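PDB 2V2K: ferredoxin from Mycobacterium smegmatis, which transfers electrons in a wide variety of metabolic reactions as a seven-iron ferredoxin that binds one [3Fe-4S] and one [4Fe-4S] cluster. Local coordinates for residues T1-P7 with V51-E57; G28-Y33 with D93-K98; I34-E38 with G79-G83; D23-A29 with G83-Q89. All coordinates share one frame. Where two conformers were deposited one is given. Residues are numbered along the deposited sequence.

Contact 1 (T1-P7 with V51-E57). With F3S (Fe3-s4 cluster), chain D; F3S (Fe3-s4 cluster), chain C.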
loop_
_atom_site.group_PDB
_atom_site.type_symbol
_atom_site.label_atom_id
_atom_site.label_comp_id
_atom_site.label_asym_id
_atom_site.label_seq_id
_atom_site.Cartn_x
_atom_site.Cartn_y
_atom_site.Cartn_z
ATOM N N THR A 1 7.086 6.210 7.907
ATOM C CA THR A 1 6.652 5.342 6.818
ATOM C C THR A 1 5.885 6.128 5.760
ATOM O O THR A 1 5.349 7.201 6.036
ATOM C CB THR A 1 5.766 4.193 7.333
ATOM O OG1 THR A 1 5.606 3.210 6.303
ATOM C CG2 THR A 1 4.397 4.717 7.743
ATOM N N TYR A 2 5.839 5.586 4.547
ATOM C CA TYR A 2 4.962 6.095 3.525
ATOM C C TYR A 2 3.686 5.202 3.498
ATOM O O TYR A 2 3.671 4.093 4.062
ATOM C CB TYR A 2 5.691 6.137 2.170
ATOM C CG TYR A 2 6.643 7.318 2.041
ATOM C CD1 TYR A 2 6.444 8.292 1.066
ATOM C CD2 TYR A 2 7.702 7.491 2.929
ATOM C CE1 TYR A 2 7.310 9.384 0.952
ATOM C CE2 TYR A 2 8.572 8.579 2.824
ATOM C CZ TYR A 2 8.374 9.514 1.832
ATOM O OH TYR A 2 9.232 10.600 1.724
ATOM N N VAL A 3 2.632 5.730 2.883
ATOM C CA VAL A 3 1.259 5.182 2.920
ATOM C C VAL A 3 0.636 5.221 1.515
ATOM O O VAL A 3 0.704 6.250 0.836
ATOM C CB VAL A 3 0.358 5.970 3.917
ATOM C CG1 VAL A 3 -1.066 5.435 3.895
ATOM C CG2 VAL A 3 0.967 5.903 5.317
ATOM N N ILE A 4 0.046 4.100 1.077
ATOM C CA ILE A 4 -0.773 4.081 -0.138
ATOM C C ILE A 4 -2.238 4.370 0.261
ATOM O O ILE A 4 -2.809 3.705 1.134
ATOM C CB ILE A 4 -0.620 2.743 -0.917
ATOM C CG1 ILE A 4 0.866 2.468 -1.232
ATOM C CG2 ILE A 4 -1.451 2.774 -2.195
ATOM C CD1 ILE A 4 1.150 1.211 -2.048
ATOM N N ALA A 5 -2.830 5.358 -0.409
ATOM C CA ALA A 5 -4.210 5.815 -0.148
ATOM C C ALA A 5 -5.182 5.440 -1.306
ATOM O O ALA A 5 -4.801 4.702 -2.243
ATOM C CB ALA A 5 -4.203 7.350 0.102
ATOM N N GLU A 6 -6.415 5.964 -1.244
ATOM C CA GLU A 6 -7.550 5.524 -2.100
ATOM C C GLU A 6 -7.349 5.505 -3.621
ATOM O O GLU A 6 -7.916 4.642 -4.275
ATOM C CB GLU A 6 -8.830 6.334 -1.778
ATOM C CG GLU A 6 -10.133 5.700 -2.351
ATOM C CD GLU A 6 -11.412 6.036 -1.550
ATOM O OE1 GLU A 6 -11.494 5.747 -0.326
ATOM O OE2 GLU A 6 -12.372 6.556 -2.162
ATOM N N PRO A 7 -6.531 6.424 -4.196
ATOM C CA PRO A 7 -6.343 6.379 -5.656
ATOM C C PRO A 7 -5.784 5.092 -6.249
ATOM O O PRO A 7 -6.028 4.824 -7.425
ATOM C CB PRO A 7 -5.405 7.555 -5.935
ATOM C CG PRO A 7 -5.615 8.470 -4.785
ATOM C CD PRO A 7 -5.812 7.564 -3.605
ATOM N N VAL A 51 -1.185 8.075 -10.387
ATOM C CA VAL A 51 -2.407 8.619 -9.793
ATOM C C VAL A 51 -2.179 9.283 -8.420
ATOM O O VAL A 51 -3.133 9.590 -7.709
ATOM C CB VAL A 51 -3.534 7.538 -9.745
ATOM C CG1 VAL A 51 -3.871 7.052 -11.153
ATOM C CG2 VAL A 51 -3.127 6.347 -8.877
ATOM N N GLU A 52 -0.920 9.546 -8.076
ATOM C CA GLU A 52 -0.533 10.175 -6.796
ATOM C C GLU A 52 -1.181 9.516 -5.558
ATOM O O GLU A 52 -1.746 10.195 -4.699
ATOM C CB GLU A 52 -0.783 11.691 -6.836
ATOM C CG GLU A 52 -0.009 12.500 -5.783
ATOM C CD GLU A 52 0.125 13.966 -6.131
ATOM O OE1 GLU A 52 1.015 14.298 -6.939
ATOM O OE2 GLU A 52 -0.650 14.783 -5.589
ATOM N N ALA A 53 -1.116 8.189 -5.497
ATOM C CA ALA A 53 -1.677 7.422 -4.367
ATOM C C ALA A 53 -0.795 7.425 -3.123
ATOM O O ALA A 53 -1.279 7.168 -2.023
ATOM C CB ALA A 53 -1.921 5.970 -4.774
ATOM N N ILE A 54 0.495 7.685 -3.306
ATOM C CA ILE A 54 1.490 7.495 -2.247
ATOM C C ILE A 54 1.859 8.813 -1.578
ATOM O O ILE A 54 2.147 9.801 -2.267
ATOM C CB ILE A 54 2.786 6.817 -2.762
ATOM C CG1 ILE A 54 2.456 5.464 -3.374
ATOM C CG2 ILE A 54 3.738 6.670 -1.605
ATOM C CD1 ILE A 54 3.618 4.686 -3.906
ATOM N N TYR A 55 1.817 8.796 -0.234
ATOM C CA TYR A 55 2.153 9.935 0.617
ATOM C C TYR A 55 3.053 9.563 1.823
ATOM O O TYR A 55 2.917 8.506 2.434
ATOM C CB TYR A 55 0.858 10.573 1.159
ATOM C CG TYR A 55 -0.052 11.129 0.105
ATOM C CD1 TYR A 55 -0.006 12.475 -0.250
ATOM C CD2 TYR A 55 -0.961 10.309 -0.553
ATOM C CE1 TYR A 55 -0.840 12.986 -1.242
ATOM C CE2 TYR A 55 -1.798 10.808 -1.536
ATOM C CZ TYR A 55 -1.728 12.141 -1.886
ATOM O OH TYR A 55 -2.585 12.635 -2.857
ATOM N N TYR A 56 3.952 10.457 2.218
ATOM C CA TYR A 56 4.603 10.286 3.510
ATOM C C TYR A 56 3.498 10.314 4.586
ATOM O O TYR A 56 2.490 11.058 4.458
ATOM C CB TYR A 56 5.673 11.380 3.748
ATOM C CG TYR A 56 6.333 11.330 5.110
ATOM C CD1 TYR A 56 7.064 10.220 5.516
ATOM C CD2 TYR A 56 6.213 12.399 6.005
ATOM C CE1 TYR A 56 7.668 10.165 6.775
ATOM C CE2 TYR A 56 6.808 12.354 7.248
ATOM C CZ TYR A 56 7.531 11.236 7.640
ATOM O OH TYR A 56 8.111 11.204 8.904
ATOM N N GLU A 57 3.670 9.530 5.648
ATOM C CA GLU A 57 2.637 9.417 6.687
ATOM C C GLU A 57 2.056 10.766 7.141
ATOM O O GLU A 57 0.846 10.917 7.270
ATOM C CB GLU A 57 3.152 8.620 7.902
ATOM C CG GLU A 57 4.466 9.098 8.521
ATOM C CD GLU A 57 4.862 8.287 9.734
ATOM O OE1 GLU A 57 4.220 8.446 10.801
ATOM O OE2 GLU A 57 5.812 7.483 9.627
HETATM FE FE1 F3S D . 1.761 1.701 -6.880
HETATM FE FE3 F3S D . -0.877 1.739 -6.657
HETATM FE FE4 F3S D . 0.388 3.821 -7.696
HETATM S S1 F3S D . 0.264 0.033 -7.227
HETATM S S2 F3S D . 2.198 2.977 -8.707
HETATM S S3 F3S D . 0.518 2.980 -5.614
HETATM S S4 F3S D . -1.660 2.934 -8.263
HETATM FE FE1 F3S C . 9.233 3.081 1.998
HETATM FE FE3 F3S C . 8.722 3.883 -0.575
HETATM FE FE4 F3S C . 10.270 1.729 -0.071
HETATM S S1 F3S C . 9.233 5.211 1.204
HETATM S S2 F3S C . 11.366 2.230 1.884
HETATM S S3 F3S C . 7.999 1.951 0.457
HETATM S S4 F3S C . 10.656 3.330 -1.706
#

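Contact 2 (G28-Y33 with D93-K98)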
loop_
_atom_site.group_PDB
_atom_site.type_symbol
_atom_site.label_atom_id
_atom_site.label_comp_id
_atom_site.label_asym_id
_atom_site.label_seq_id
_atom_site.Cartn_x
_atom_site.Cartn_y
_atom_site.Cartn_z
ATOM N N GLY A 28 -2.495 -6.654 -2.566
ATOM C CA GLY A 28 -3.793 -7.244 -2.201
ATOM C C GLY A 28 -4.676 -7.364 -3.446
ATOM O O GLY A 28 -4.255 -7.043 -4.554
ATOM N N ALA A 29 -5.904 -7.830 -3.252
ATOM C CA ALA A 29 -6.903 -7.879 -4.309
ATOM C C ALA A 29 -7.300 -6.499 -4.835
ATOM O O ALA A 29 -7.532 -6.347 -6.038
ATOM C CB ALA A 29 -8.146 -8.616 -3.806
ATOM N N ARG A 30 -7.408 -5.505 -3.943
ATOM C CA ARG A 30 -7.916 -4.173 -4.283
ATOM C C ARG A 30 -6.862 -3.086 -4.505
ATOM O O ARG A 30 -7.110 -2.127 -5.239
ATOM C CB ARG A 30 -8.863 -3.659 -3.180
ATOM C CG ARG A 30 -10.057 -4.527 -2.893
ATOM C CD ARG A 30 -10.967 -4.726 -4.096
ATOM N NE ARG A 30 -11.599 -3.503 -4.613
ATOM C CZ ARG A 30 -12.675 -2.902 -4.096
ATOM N NH1 ARG A 30 -13.261 -3.368 -2.996
ATOM N NH2 ARG A 30 -13.175 -1.814 -4.678
ATOM N N MET A 31 -5.727 -3.204 -3.827
ATOM C CA MET A 31 -4.660 -2.180 -3.891
ATOM C C MET A 31 -3.333 -2.788 -3.419
ATOM O O MET A 31 -3.285 -3.964 -3.054
ATOM C CB MET A 31 -5.020 -0.920 -3.056
ATOM C CG MET A 31 -5.244 -1.178 -1.580
ATOM S SD MET A 31 -5.830 0.264 -0.651
ATOM C CE MET A 31 -4.385 1.312 -0.580
ATOM N N LEU A 32 -2.262 -1.991 -3.500
ATOM C CA LEU A 32 -0.990 -2.302 -2.845
ATOM C C LEU A 32 -0.906 -1.584 -1.484
ATOM O O LEU A 32 -1.616 -0.621 -1.242
ATOM C CB LEU A 32 0.208 -1.939 -3.723
ATOM C CG LEU A 32 0.588 -3.079 -4.658
ATOM C CD1 LEU A 32 -0.545 -3.269 -5.682
ATOM C CD2 LEU A 32 1.930 -2.838 -5.338
ATOM N N TYR A 33 -0.046 -2.114 -0.614
ATOM C CA TYR A 33 0.096 -1.701 0.793
ATOM C C TYR A 33 1.574 -1.636 1.177
ATOM O O TYR A 33 2.344 -2.567 0.868
ATOM C CB TYR A 33 -0.623 -2.692 1.716
ATOM C CG TYR A 33 -2.106 -2.938 1.420
ATOM C CD1 TYR A 33 -2.521 -3.871 0.452
ATOM C CD2 TYR A 33 -3.082 -2.247 2.112
ATOM C CE1 TYR A 33 -3.889 -4.093 0.199
ATOM C CE2 TYR A 33 -4.445 -2.458 1.865
ATOM C CZ TYR A 33 -4.832 -3.389 0.916
ATOM O OH TYR A 33 -6.185 -3.566 0.695
ATOM N N ASP A 93 -6.602 -7.947 2.174
ATOM C CA ASP A 93 -7.144 -6.583 2.270
ATOM C C ASP A 93 -8.026 -6.439 3.511
ATOM O O ASP A 93 -8.868 -7.310 3.782
ATOM C CB ASP A 93 -7.981 -6.243 1.021
ATOM C CG ASP A 93 -7.271 -6.561 -0.280
ATOM O OD1 ASP A 93 -7.121 -7.774 -0.588
ATOM O OD2 ASP A 93 -6.873 -5.593 -0.982
ATOM N N PRO A 94 -7.845 -5.358 4.282
ATOM C CA PRO A 94 -8.728 -5.135 5.430
ATOM C C PRO A 94 -10.202 -4.913 5.047
ATOM O O PRO A 94 -10.492 -4.434 3.960
ATOM C CB PRO A 94 -8.158 -3.876 6.107
ATOM C CG PRO A 94 -7.154 -3.305 5.191
ATOM C CD PRO A 94 -6.821 -4.300 4.129
ATOM N N GLN A 95 -11.115 -5.250 5.960
ATOM C CA GLN A 95 -12.561 -5.111 5.712
ATOM C C GLN A 95 -12.951 -3.777 5.053
ATOM O O GLN A 95 -13.690 -3.761 4.058
ATOM C CB GLN A 95 -13.354 -5.293 7.004
ATOM C CG GLN A 95 -14.838 -5.600 6.786
ATOM C CD GLN A 95 -15.076 -6.902 6.018
ATOM O OE1 GLN A 95 -14.575 -7.964 6.405
ATOM N NE2 GLN A 95 -15.846 -6.821 4.923
ATOM N N ALA A 96 -12.435 -2.682 5.613
ATOM C CA ALA A 96 -12.711 -1.320 5.141
ATOM C C ALA A 96 -12.434 -1.123 3.651
ATOM O O ALA A 96 -13.147 -0.373 2.986
ATOM C CB ALA A 96 -11.898 -0.300 5.960
ATOM N N ILE A 97 -11.400 -1.779 3.131
ATOM C CA ILE A 97 -11.055 -1.705 1.703
ATOM C C ILE A 97 -11.849 -2.761 0.889
ATOM O O ILE A 97 -12.281 -2.494 -0.242
ATOM C CB ILE A 97 -9.503 -1.812 1.480
ATOM C CG1 ILE A 97 -8.824 -0.488 1.833
ATOM C CG2 ILE A 97 -9.146 -2.111 0.018
ATOM C CD1 ILE A 97 -8.777 -0.194 3.255
ATOM N N LYS A 98 -12.048 -3.949 1.458
ATOM C CA LYS A 98 -12.854 -4.984 0.800
ATOM C C LYS A 98 -14.262 -4.483 0.503
ATOM O O LYS A 98 -14.838 -4.834 -0.515
ATOM C CB LYS A 98 -12.967 -6.234 1.670
ATOM C CG LYS A 98 -11.787 -7.147 1.557
ATOM C CD LYS A 98 -12.098 -8.513 2.141
ATOM C CE LYS A 98 -12.166 -8.487 3.646
ATOM N NZ LYS A 98 -12.085 -9.872 4.174
#

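Contact 3 (I34-E38 with G79-G83)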
loop_
_atom_site.group_PDB
_atom_site.type_symbol
_atom_site.label_atom_id
_atom_site.label_comp_id
_atom_site.label_asym_id
_atom_site.label_seq_id
_atom_site.Cartn_x
_atom_site.Cartn_y
_atom_site.Cartn_z
ATOM N N ILE A 34 1.984 -0.542 1.802
ATOM C CA ILE A 34 3.378 -0.366 2.296
ATOM C C ILE A 34 3.460 -0.899 3.717
ATOM O O ILE A 34 2.678 -0.470 4.597
ATOM C CB ILE A 34 3.836 1.107 2.246
ATOM C CG1 ILE A 34 3.963 1.546 0.776
ATOM C CG2 ILE A 34 5.125 1.312 3.077
ATOM C CD1 ILE A 34 4.240 3.030 0.530
ATOM N N HIS A 35 4.394 -1.818 3.963
ATOM C CA HIS A 35 4.557 -2.369 5.315
ATOM C C HIS A 35 5.228 -1.346 6.212
ATOM O O HIS A 35 6.393 -1.018 5.977
ATOM C CB HIS A 35 5.406 -3.644 5.282
ATOM C CG HIS A 35 5.254 -4.486 6.495
ATOM N ND1 HIS A 35 5.248 -3.957 7.764
ATOM C CD2 HIS A 35 5.083 -5.822 6.642
ATOM C CE1 HIS A 35 5.063 -4.926 8.641
ATOM N NE2 HIS A 35 4.940 -6.063 7.987
ATOM N N PRO A 36 4.505 -0.843 7.230
ATOM C CA PRO A 36 5.017 0.250 8.071
ATOM C C PRO A 36 6.205 -0.097 8.981
ATOM O O PRO A 36 6.877 0.815 9.481
ATOM C CB PRO A 36 3.810 0.622 8.946
ATOM C CG PRO A 36 3.005 -0.552 8.999
ATOM C CD PRO A 36 3.168 -1.272 7.692
ATOM N N ASP A 37 6.443 -1.388 9.215
ATOM C CA ASP A 37 7.591 -1.849 10.009
ATOM C C ASP A 37 8.796 -2.264 9.141
ATOM O O ASP A 37 9.833 -2.642 9.681
ATOM C CB ASP A 37 7.166 -3.010 10.907
ATOM C CG ASP A 37 5.946 -2.677 11.753
ATOM O OD1 ASP A 37 5.950 -1.616 12.421
ATOM O OD2 ASP A 37 4.988 -3.476 11.763
ATOM N N GLU A 38 8.645 -2.222 7.819
ATOM C CA GLU A 38 9.706 -2.535 6.886
ATOM C C GLU A 38 10.145 -1.293 6.085
ATOM O O GLU A 38 11.318 -1.185 5.706
ATOM C CB GLU A 38 9.279 -3.683 5.943
ATOM C CG GLU A 38 9.028 -5.010 6.681
ATOM C CD GLU A 38 8.524 -6.166 5.803
ATOM O OE1 GLU A 38 8.385 -6.015 4.550
ATOM O OE2 GLU A 38 8.300 -7.247 6.382
ATOM N N GLY A 79 2.475 -10.938 9.119
ATOM C CA GLY A 79 3.576 -10.554 10.006
ATOM C C GLY A 79 4.519 -9.601 9.280
ATOM O O GLY A 79 4.091 -8.607 8.682
ATOM N N SER A 80 5.806 -9.923 9.295
ATOM C CA SER A 80 6.802 -9.166 8.539
ATOM C C SER A 80 7.639 -10.128 7.709
ATOM O O SER A 80 8.693 -10.575 8.148
ATOM C CB SER A 80 7.668 -8.332 9.483
ATOM O OG SER A 80 8.709 -7.639 8.786
ATOM N N PRO A 81 7.152 -10.473 6.506
ATOM C CA PRO A 81 7.866 -11.455 5.669
ATOM C C PRO A 81 9.232 -10.987 5.201
ATOM O O PRO A 81 10.070 -11.813 4.863
ATOM C CB PRO A 81 6.917 -11.659 4.476
ATOM C CG PRO A 81 5.552 -11.134 4.962
ATOM C CD PRO A 81 5.903 -10.019 5.882
ATOM N N GLY A 82 9.455 -9.668 5.175
ATOM C CA GLY A 82 10.752 -9.120 4.823
ATOM C C GLY A 82 11.031 -9.117 3.334
ATOM O O GLY A 82 12.202 -9.122 2.926
ATOM N N GLY A 83 9.962 -9.113 2.524
ATOM C CA GLY A 83 10.059 -8.973 1.058
ATOM C C GLY A 83 8.801 -9.449 0.330
ATOM O O GLY A 83 8.398 -10.617 0.448
HETATM O O HOH W 1 9.872 -5.647 10.092
#

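Contact 4 (D23-A29 with G83-Q89). With F3S (Fe3-s4 cluster), chain C.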
loop_
_atom_site.group_PDB
_atom_site.type_symbol
_atom_site.label_atom_id
_atom_site.label_comp_id
_atom_site.label_asym_id
_atom_site.label_seq_id
_atom_site.Cartn_x
_atom_site.Cartn_y
_atom_site.Cartn_z
ATOM N N ASP A 23 11.808 -3.667 -0.913
ATOM C CA ASP A 23 10.744 -4.530 -1.403
ATOM C C ASP A 23 9.615 -4.723 -0.370
ATOM O O ASP A 23 9.158 -5.856 -0.124
ATOM C CB ASP A 23 11.347 -5.871 -1.823
ATOM C CG ASP A 23 10.392 -6.730 -2.593
ATOM O OD1 ASP A 23 9.440 -6.187 -3.206
ATOM O OD2 ASP A 23 10.599 -7.961 -2.580
ATOM N N CYS A 24 9.162 -3.612 0.218
ATOM C CA CYS A 24 8.122 -3.630 1.298
ATOM C C CYS A 24 6.704 -3.218 0.865
ATOM O O CYS A 24 5.852 -2.933 1.723
ATOM C CB CYS A 24 8.547 -2.771 2.484
ATOM S SG CYS A 24 8.494 -1.014 2.166
ATOM N N ILE A 25 6.438 -3.230 -0.452
ATOM C CA ILE A 25 5.153 -2.848 -1.011
ATOM C C ILE A 25 4.486 -4.125 -1.528
ATOM O O ILE A 25 4.960 -4.734 -2.474
ATOM C CB ILE A 25 5.248 -1.763 -2.125
ATOM C CG1 ILE A 25 6.238 -0.646 -1.737
ATOM C CG2 ILE A 25 3.800 -1.199 -2.398
ATOM C CD1 ILE A 25 6.254 0.600 -2.638
ATOM N N TYR A 26 3.406 -4.513 -0.850
ATOM C CA TYR A 26 2.760 -5.816 -1.020
ATOM C C TYR A 26 1.398 -5.686 -1.696
ATOM O O TYR A 26 0.677 -4.716 -1.449
ATOM C CB TYR A 26 2.565 -6.511 0.320
ATOM C CG TYR A 26 3.826 -6.894 1.094
ATOM C CD1 TYR A 26 4.187 -8.231 1.275
ATOM C CD2 TYR A 26 4.660 -5.920 1.679
ATOM C CE1 TYR A 26 5.343 -8.597 2.022
ATOM C CE2 TYR A 26 5.804 -6.287 2.432
ATOM C CZ TYR A 26 6.135 -7.619 2.592
ATOM O OH TYR A 26 7.269 -7.973 3.311
ATOM N N GLU A 27 1.041 -6.694 -2.492
ATOM C CA GLU A 27 -0.179 -6.629 -3.304
ATOM C C GLU A 27 -1.379 -7.366 -2.692
ATOM O O GLU A 27 -1.285 -8.551 -2.380
ATOM C CB GLU A 27 0.078 -7.202 -4.694
ATOM C CG GLU A 27 -1.057 -6.926 -5.670
ATOM C CD GLU A 27 -0.796 -7.440 -7.060
ATOM O OE1 GLU A 27 0.331 -7.924 -7.323
ATOM O OE2 GLU A 27 -1.730 -7.387 -7.902
ATOM N N GLY A 28 -2.495 -6.654 -2.566
ATOM C CA GLY A 28 -3.793 -7.244 -2.201
ATOM C C GLY A 28 -4.676 -7.364 -3.446
ATOM O O GLY A 28 -4.255 -7.043 -4.554
ATOM N N ALA A 29 -5.904 -7.830 -3.252
ATOM C CA ALA A 29 -6.903 -7.879 -4.309
ATOM C C ALA A 29 -7.300 -6.499 -4.835
ATOM O O ALA A 29 -7.532 -6.347 -6.038
ATOM C CB ALA A 29 -8.146 -8.616 -3.806
ATOM N N GLY A 83 9.962 -9.113 2.524
ATOM C CA GLY A 83 10.059 -8.973 1.058
ATOM C C GLY A 83 8.801 -9.449 0.330
ATOM O O GLY A 83 8.398 -10.617 0.448
ATOM N N ALA A 84 8.206 -8.554 -0.458
ATOM C CA ALA A 84 6.954 -8.837 -1.155
ATOM C C ALA A 84 7.150 -9.845 -2.279
ATOM O O ALA A 84 6.227 -10.599 -2.606
ATOM C CB ALA A 84 6.325 -7.527 -1.681
ATOM N N SER A 85 8.359 -9.906 -2.829
ATOM C CA SER A 85 8.593 -10.692 -4.045
ATOM C C SER A 85 8.219 -12.170 -3.888
ATOM O O SER A 85 7.646 -12.791 -4.811
ATOM C CB SER A 85 10.049 -10.549 -4.514
ATOM O OG SER A 85 10.086 -10.408 -5.930
ATOM N N LYS A 86 8.524 -12.732 -2.724
ATOM C CA LYS A 86 8.253 -14.127 -2.438
ATOM C C LYS A 86 6.798 -14.425 -2.023
ATOM O O LYS A 86 6.319 -15.556 -2.194
ATOM C CB LYS A 86 9.195 -14.613 -1.337
ATOM C CG LYS A 86 9.098 -13.836 -0.005
ATOM C CD LYS A 86 10.346 -14.127 0.828
ATOM C CE LYS A 86 10.735 -12.985 1.725
ATOM N NZ LYS A 86 12.185 -13.108 2.059
ATOM N N VAL A 87 6.118 -13.424 -1.471
ATOM C CA VAL A 87 4.721 -13.527 -1.034
ATOM C C VAL A 87 3.732 -13.484 -2.219
ATOM O O VAL A 87 2.767 -14.266 -2.276
ATOM C CB VAL A 87 4.388 -12.379 -0.025
ATOM C CG1 VAL A 87 2.945 -12.407 0.391
ATOM C CG2 VAL A 87 5.292 -12.488 1.216
ATOM N N GLY A 88 3.972 -12.569 -3.155
ATOM C CA GLY A 88 3.054 -12.340 -4.267
ATOM C C GLY A 88 1.727 -11.755 -3.798
ATOM O O GLY A 88 1.633 -11.237 -2.671
ATOM N N GLN A 89 0.701 -11.839 -4.654
ATOM C CA GLN A 89 -0.605 -11.287 -4.322
ATOM C C GLN A 89 -1.282 -12.166 -3.290
ATOM O O GLN A 89 -1.278 -13.389 -3.439
ATOM C CB GLN A 89 -1.515 -11.187 -5.562
ATOM C CG GLN A 89 -2.695 -10.223 -5.387
ATOM C CD GLN A 89 -4.060 -10.872 -5.211
ATOM O OE1 GLN A 89 -4.258 -11.754 -4.368
ATOM N NE2 GLN A 89 -5.032 -10.408 -6.011
HETATM FE FE1 F3S C . 9.233 3.081 1.998
HETATM FE FE3 F3S C . 8.722 3.883 -0.575
HETATM FE FE4 F3S C . 10.270 1.729 -0.071
HETATM S S1 F3S C . 9.233 5.211 1.204
HETATM S S2 F3S C . 11.366 2.230 1.884
HETATM S S3 F3S C . 7.999 1.951 0.457
HETATM S S4 F3S C . 10.656 3.330 -1.706
HETATM O O HOH W 2 0.608 -9.835 -0.612
HETATM O O HOH W 3 3.071 -8.767 -2.882
#

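Contact 1 (T1-P7 with V51-E57)
The amino group of Thr-1 forms a very short salt bridge, N to Glu-57 OE2 at 2.5 Å, and Thr-1 O accepts Glu-57 N at 2.9 Å. The Tyr-2 ring is sandwiched: Tyr-56 CA lies 3.8 Å from its centroid on one face, and on the opposite face S1 of cluster C sits 3.2 Å from Tyr-2 CD2. Val-3 pairs antiparallel with Tyr-55, Val-3 N to Tyr-55 O (2.8 Å) and Tyr-55 N to Val-3 O (3.0 Å). On the other face, Ile-4 CG1 meets Ile-54 CG1 at 4.0 Å, and both side chains line the pocket of cluster D. Ala-5 N closes the pairing on Ala-53 O (2.9 Å), and Pro-7 CB packs on Ala-53 CB (4.0 Å). Strands 2-4 and 54-56 thus form the two-stranded antiparallel sheet of the ferredoxin core that lies against both clusters. Val-3 rests on Ala-68 and Asn-71 of helix 67-73, while Ile-4 faces Leu-32 and Ile-34 of strand 32-34.

Contact 2 (G28-Y33 with D93-K98)
Asp-93 does most of the polar work here. Its carboxylate straddles the loop between strands 25-27 and 32-34: OD1 accepts Ala-29 N at 2.9 Å, and OD2 takes both Arg-30 N at 3.0 Å and the phenol of Tyr-33, OH to OD2 at 2.7 Å. The acid thus ties two successive backbone amides to a side chain on the strand that follows. Gly-28 comes so close, CA to Asp-93 OD2 at 3.7 Å, that a CB there would run into the carboxylate. Pro-94, at the N-cap position, brings its CD to 3.8 Å from Tyr-33 CE2, and its carbonyl receives Ile-97 N at 2.9 Å and Lys-98 N at 3.0 Å as the short helix 95-98 begins. From that helix Ile-97 points back to the loop, wedged between the aliphatic part of Arg-30 (CB to Ile-97 CG2, 3.6 Å), Tyr-33 OH (3.4 Å from the same CG2) and Met-31, whose SD lies 4.0 Å from Ile-97 CG1. The guanidinium of Arg-30 finds its main partner in Asp-10 by a salt bridge, and its NH1 also hydrogen-bonds Leu-100 O. This is the C-terminal extension of a seven-iron ferredoxin wrapping around the cluster-binding core, here fastened to a β-hairpin whose Leu-32 touches the cluster held in the Cys-8/Cys-16/Cys-49 pocket.

Contact 3 (I34-E38 with G79-G83)
Two loops meet here: a type I β-turn, His-35 to Glu-38, that leaves the second hairpin strand of the ferredoxin core just before the cluster ligand Cys-39 (assigned by similarity), and residues 79-83 of the C-terminal extension. The turn is closed by Glu-38 N to His-35 O at 3.1 Å, and Asp-37 N also gives its hydrogen to His-35 ND1 at 3.2 Å. With ND1 acting as acceptor, the imidazole is left to donate from its other nitrogen.

That donation is one of three direct hydrogen bonds across the contact: His-35 NE2 to Gly-79 O, 2.8 Å. The other two converge on a single carboxylate oxygen, since Glu-38 OE2 accepts Gly-82 N at 2.9 Å as well as the hydroxyl of Ser-80. Because the second oxygen, OE1, receives Tyr-26 OH, both ends of the acid are engaged.

Van der Waals contact is slight. Pro-81 CD lies 4.3 Å from His-35 CD2, near the plane of the imidazole, and 3.7 Å from Glu-38 OE2; the His-35 ring stacks with Phe-75. Polar bonds therefore dominate this small interface.

One water adds a bridge, giving hydrogens to Asp-37 O at 3.0 Å and to Ser-80 OG at 2.7 Å. The hydroxyl of Ser-80 in turn donates to Glu-38, a very short OG to OE2 distance of 2.5 Å.

Contact 4 (D23-A29 with G83-Q89)
Here the C-terminal extension of the seven-iron ferredoxin lies over strand 25-27, the first of the core β-hairpin, with Gln-89, Tyr-26 and Ala-84 burying the largest areas. Gln-89 lies along the end of the first segment: its CG is 3.7 Å from Glu-27 CG, and its CA makes a CA-H...O contact with Glu-27 O (3.4 Å). Two waters link Gly-88 O to Glu-27: one gives hydrogens to both carbonyls, the other accepts Glu-27 N and bonds Gly-88 O weakly.

The methyl of Ala-84 sits over the face of Tyr-26, CB 3.8 Å from the ring centroid in a CH-pi contact, and Val-87 CG2 approaches the ring edge, 4.0 Å from CE1. The phenol bonds Glu-38, and its OH also accepts Gly-83 N at 3.0 Å. Ala-84 N bonds Asp-23 O (2.9 Å) and Ser-85 N bonds Asp-23 OD2 (3.0 Å), so Asp-23 receives the first amides of the short, weakly bonded helix around 84-87.

Cys-24 and Ile-25 point away from it; Cys-24 SG is 3.5 Å from S3 of cluster C. Strand 25-27 is thus layered between this helix and the cluster side, where Ile-25 packs on helix 15-19 and strand 32-34.

In the fold
Contact 1 is the sheet beside both iron-sulfur clusters, and the hairpin of strands 25-27 and 32-34 joins the rest to it. Ile-4 is the meeting point: its CD1 lies 3.6 Å from Ile-25 CG2 of contact 4 and 3.4 Å from Leu-32 O of contact 2. Contacts 2 and 4, with centres 12 Å apart, share Gly-28 and Ala-29 and are tied by Tyr-33 O to Tyr-26 N (2.8 Å). Contacts 3 and 4 are closest, centres 9 Å apart, sharing Gly-83 and linked through Glu-38 OE1 to Tyr-26 OH (2.6 Å). Together contacts 2, 3 and 4 lay the C-terminal extension along the hairpin, while contacts 1 and 4 both touch cluster C.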